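Local coordinates for protein cadherin-23 (PDB 5VH2) that probably serves in calcium-dependent cell adhesion and in mechanotransduction for hearing, as a cadherin built of repeated extracellular domains, at residues A[107-113]-A[191-197]. The protein carries 1 engineered substitution. Sequence-based numbering, arbitrary orientation.
Sequences LDEAVQF and ADDGGPK. With NA (sodium ion), chain H; CA (calcium ion), chain G; CA (calcium ion), chain F.
Asp193 and the backbone of Glu109 and Ala110 meet at a sodium ion. From CB outward, Asp193 packs on Val111 CG2, 3.8 Å from its CB. With chi1 at 63°, CG lies on the side of both N and C, and OD2 reaches toward 107-113. OD1 turns back and takes a weak hydrogen bond from Gly195 N. OD2 binds the sodium at 2.5 Å. Glu109 O and Ala110 O bind it too, and Asp141 and the engineered Asp139 complete the site. OD2 and Glu109 O lie 3.0 Å apart, not hydrogen-bonded, because both bind the sodium. Leu107 runs antiparallel to Asp193, CD1 near OD2, and lays CD2 on Gly195 CA at 3.5 Å. Cutting Leu107 back to an alanine removes both methyls and would probably leave a gap over the 193-195 turn. Lys197 runs alongside Glu109, its CE 3.5 Å from Asp108 O; its NZ stays beyond salt-bridge distance of Glu109 OE2. Phe113 CZ touches Ala191 CB at 3.7 Å. Away from the sodium, Asp108 OD1 bridges two calcium ions and Glu109 OE1 binds one of them. This is the metal-binding linker of two cadherin repeats, its sodium nearest the second repeat, with an engineered aspartate among the ligands.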
ATOM      1  N   LEU A 107      -2.491   4.270  -3.041  1.00 28.63           N
ATOM      2  CA  LEU A 107      -2.275   4.918  -1.766  1.00 29.64           C
ATOM      3  C   LEU A 107      -3.196   4.327  -0.703  1.00 29.68           C
ATOM      4  O   LEU A 107      -4.306   4.815  -0.474  1.00 30.00           O
ATOM      5  CB  LEU A 107      -2.519   6.406  -1.919  1.00 30.52           C
ATOM      6  CG  LEU A 107      -1.976   7.304  -0.808  1.00 31.77           C
ATOM      7  CD1 LEU A 107      -0.456   7.482  -0.848  1.00 32.13           C
ATOM      8  CD2 LEU A 107      -2.667   8.649  -0.934  1.00 32.56           C
ATOM      9  N   ASP A 108      -2.704   3.284  -0.038  1.00 35.31           N
ATOM     10  CA  ASP A 108      -3.449   2.559   0.996  1.00 35.98           C
ATOM     11  C   ASP A 108      -2.639   2.297   2.285  1.00 34.58           C
ATOM     12  O   ASP A 108      -3.001   1.443   3.081  1.00 35.18           O
ATOM     13  CB  ASP A 108      -3.926   1.225   0.419  1.00 37.69           C
ATOM     14  CG  ASP A 108      -2.777   0.266   0.091  1.00 37.10           C
ATOM     15  OD1 ASP A 108      -1.629   0.712  -0.130  1.00 35.61           O
ATOM     16  OD2 ASP A 108      -3.017  -0.950   0.034  1.00 38.26           O
ATOM     17  N   GLU A 109      -1.545   3.021   2.481  1.00 32.91           N
ATOM     18  CA  GLU A 109      -0.657   2.749   3.614  1.00 31.73           C
ATOM     19  C   GLU A 109      -0.328   4.028   4.353  1.00 30.49           C
ATOM     20  O   GLU A 109      -0.555   5.106   3.835  1.00 30.36           O
ATOM     21  CB  GLU A 109       0.651   2.073   3.172  1.00 31.03           C
ATOM     22  CG  GLU A 109       0.497   0.766   2.437  1.00 32.18           C
ATOM     23  CD  GLU A 109       0.004  -0.351   3.317  1.00 33.07           C
ATOM     24  OE1 GLU A 109      -0.249  -1.435   2.773  1.00 34.26           O
ATOM     25  OE2 GLU A 109      -0.132  -0.150   4.534  1.00 32.72           O
ATOM     26  N   ALA A 110       0.257   3.872   5.547  1.00 29.70           N
ATOM     27  CA  ALA A 110       0.532   4.985   6.449  1.00 28.71           C
ATOM     28  C   ALA A 110       1.855   5.671   6.077  1.00 27.47           C
ATOM     29  O   ALA A 110       2.198   5.754   4.881  1.00 27.50           O
ATOM     30  CB  ALA A 110       0.526   4.494   7.902  1.00 28.69           C
ATOM     31  N   VAL A 111       2.568   6.197   7.073  1.00 26.57           N
ATOM     32  CA  VAL A 111       3.746   7.017   6.856  1.00 25.58           C
ATOM     33  C   VAL A 111       4.721   6.781   8.003  1.00 24.97           C
ATOM     34  O   VAL A 111       4.287   6.721   9.164  1.00 25.14           O
ATOM     35  CB  VAL A 111       3.356   8.490   6.948  1.00 25.35           C
ATOM     36  CG1 VAL A 111       4.585   9.352   6.780  1.00 24.52           C
ATOM     37  CG2 VAL A 111       2.279   8.822   5.921  1.00 26.15           C
ATOM     38  N   GLN A 112       6.020   6.708   7.693  1.00 24.38           N
ATOM     39  CA  GLN A 112       7.071   6.642   8.730  1.00 23.90           C
ATOM     40  C   GLN A 112       7.790   7.985   8.886  1.00 23.30           C
ATOM     41  O   GLN A 112       7.976   8.692   7.900  1.00 23.14           O
ATOM     42  CB  GLN A 112       8.141   5.616   8.372  1.00 23.81           C
ATOM     43  CG  GLN A 112       7.659   4.225   8.048  1.00 24.47           C
ATOM     44  CD  GLN A 112       8.791   3.371   7.535  1.00 24.33           C
ATOM     45  OE1 GLN A 112       9.539   2.771   8.310  1.00 24.31           O
ATOM     46  NE2 GLN A 112       8.938   3.319   6.214  1.00 24.33           N
ATOM     47  N   PHE A 113       8.253   8.277  10.101  1.00 23.13           N
ATOM     48  CA  PHE A 113       9.057   9.466  10.405  1.00 22.74           C
ATOM     49  C   PHE A 113      10.544   9.128  10.416  1.00 22.56           C
ATOM     50  O   PHE A 113      10.913   7.975  10.500  1.00 22.70           O
ATOM     51  CB  PHE A 113       8.678  10.024  11.788  1.00 22.86           C
ATOM     52  CG  PHE A 113       7.311  10.620  11.833  1.00 23.05           C
ATOM     53  CD1 PHE A 113       7.118  11.949  11.487  1.00 22.89           C
ATOM     54  CD2 PHE A 113       6.215   9.853  12.160  1.00 23.53           C
ATOM     55  CE1 PHE A 113       5.854  12.528  11.504  1.00 23.14           C
ATOM     56  CE2 PHE A 113       4.940  10.416  12.177  1.00 23.82           C
ATOM     57  CZ  PHE A 113       4.763  11.757  11.853  1.00 23.60           C
ATOM     58  N   ALA A 191       1.580  13.955  10.071  1.00 24.69           N
ATOM     59  CA  ALA A 191       2.071  13.834   8.699  1.00 24.70           C
ATOM     60  C   ALA A 191       0.969  13.218   7.837  1.00 25.56           C
ATOM     61  O   ALA A 191       0.585  12.047   8.014  1.00 25.94           O
ATOM     62  CB  ALA A 191       3.315  12.954   8.673  1.00 24.21           C
ATOM     63  N   ASP A 192       0.422  14.017   6.928  1.00 26.05           N
ATOM     64  CA  ASP A 192      -0.685  13.581   6.062  1.00 27.12           C
ATOM     65  C   ASP A 192      -0.143  13.233   4.678  1.00 27.36           C
ATOM     66  O   ASP A 192       0.613  14.022   4.087  1.00 27.05           O
ATOM     67  CB  ASP A 192      -1.710  14.700   5.935  1.00 27.76           C
ATOM     68  CG  ASP A 192      -2.335  15.110   7.301  1.00 27.62           C
ATOM     69  OD1 ASP A 192      -2.978  14.238   7.940  1.00 28.01           O
ATOM     70  OD2 ASP A 192      -2.232  16.298   7.736  1.00 27.28           O
ATOM     71  N   ASP A 193      -0.514  12.075   4.158  1.00 28.02           N
ATOM     72  CA  ASP A 193      -0.035  11.641   2.829  1.00 28.37           C
ATOM     73  C   ASP A 193      -1.103  11.829   1.740  1.00 29.78           C
ATOM     74  O   ASP A 193      -0.896  11.463   0.571  1.00 30.38           O
ATOM     75  CB  ASP A 193       0.409  10.159   2.857  1.00 28.29           C
ATOM     76  CG  ASP A 193      -0.733   9.202   3.194  1.00 29.28           C
ATOM     77  OD1 ASP A 193      -1.814   9.624   3.685  1.00 29.86           O
ATOM     78  OD2 ASP A 193      -0.503   8.005   2.952  1.00 29.56           O
ATOM     79  N   GLY A 194      -2.250  12.366   2.147  1.00 30.42           N
ATOM     80  CA  GLY A 194      -3.421  12.428   1.268  1.00 32.02           C
ATOM     81  C   GLY A 194      -4.196  11.121   1.211  1.00 33.09           C
ATOM     82  O   GLY A 194      -5.043  10.916   0.334  1.00 34.63           O
ATOM     83  N   GLY A 195      -3.918  10.234   2.163  1.00 32.46           N
ATOM     84  CA  GLY A 195      -4.425   8.889   2.116  1.00 33.44           C
ATOM     85  C   GLY A 195      -5.585   8.660   3.071  1.00 34.24           C
ATOM     86  O   GLY A 195      -6.030   9.591   3.774  1.00 33.97           O
ATOM     87  N   PRO A 196      -5.964   7.377   3.231  1.00 35.14           N
ATOM     88  CA  PRO A 196      -6.997   6.944   4.160  1.00 36.09           C
ATOM     89  C   PRO A 196      -6.576   6.929   5.660  1.00 34.92           C
ATOM     90  O   PRO A 196      -7.386   7.333   6.528  1.00 35.29           O
ATOM     91  CB  PRO A 196      -7.301   5.518   3.691  1.00 37.49           C
ATOM     92  CG  PRO A 196      -6.027   5.041   3.038  1.00 36.53           C
ATOM     93  CD  PRO A 196      -5.285   6.243   2.554  1.00 35.27           C
ATOM     94  N   LYS A 197      -5.356   6.477   5.937  1.00 33.69           N
ATOM     95  CA  LYS A 197      -5.062   5.880   7.244  1.00 33.27           C
ATOM     96  C   LYS A 197      -5.359   6.742   8.465  1.00 32.76           C
ATOM     97  O   LYS A 197      -5.377   7.957   8.364  1.00 32.17           O
ATOM     98  CB  LYS A 197      -3.611   5.365   7.310  1.00 32.04           C
ATOM     99  CG  LYS A 197      -3.394   4.130   6.411  1.00 32.78           C
ATOM    100  CD  LYS A 197      -4.119   2.866   6.862  1.00 34.22           C
ATOM    101  CE  LYS A 197      -3.259   1.634   6.530  1.00 34.22           C
ATOM    102  NZ  LYS A 197      -4.033   0.355   6.518  1.00 36.02           N
TER
HETATM  103 NA    NA H1404       1.270   6.272   2.899  1.00 28.70          NA
HETATM  104 CA    CA G1403      -0.564  -1.635   0.471  1.00 27.03          CA
HETATM  105 CA    CA F1402       0.210   0.875  -1.765  1.00 27.43          CA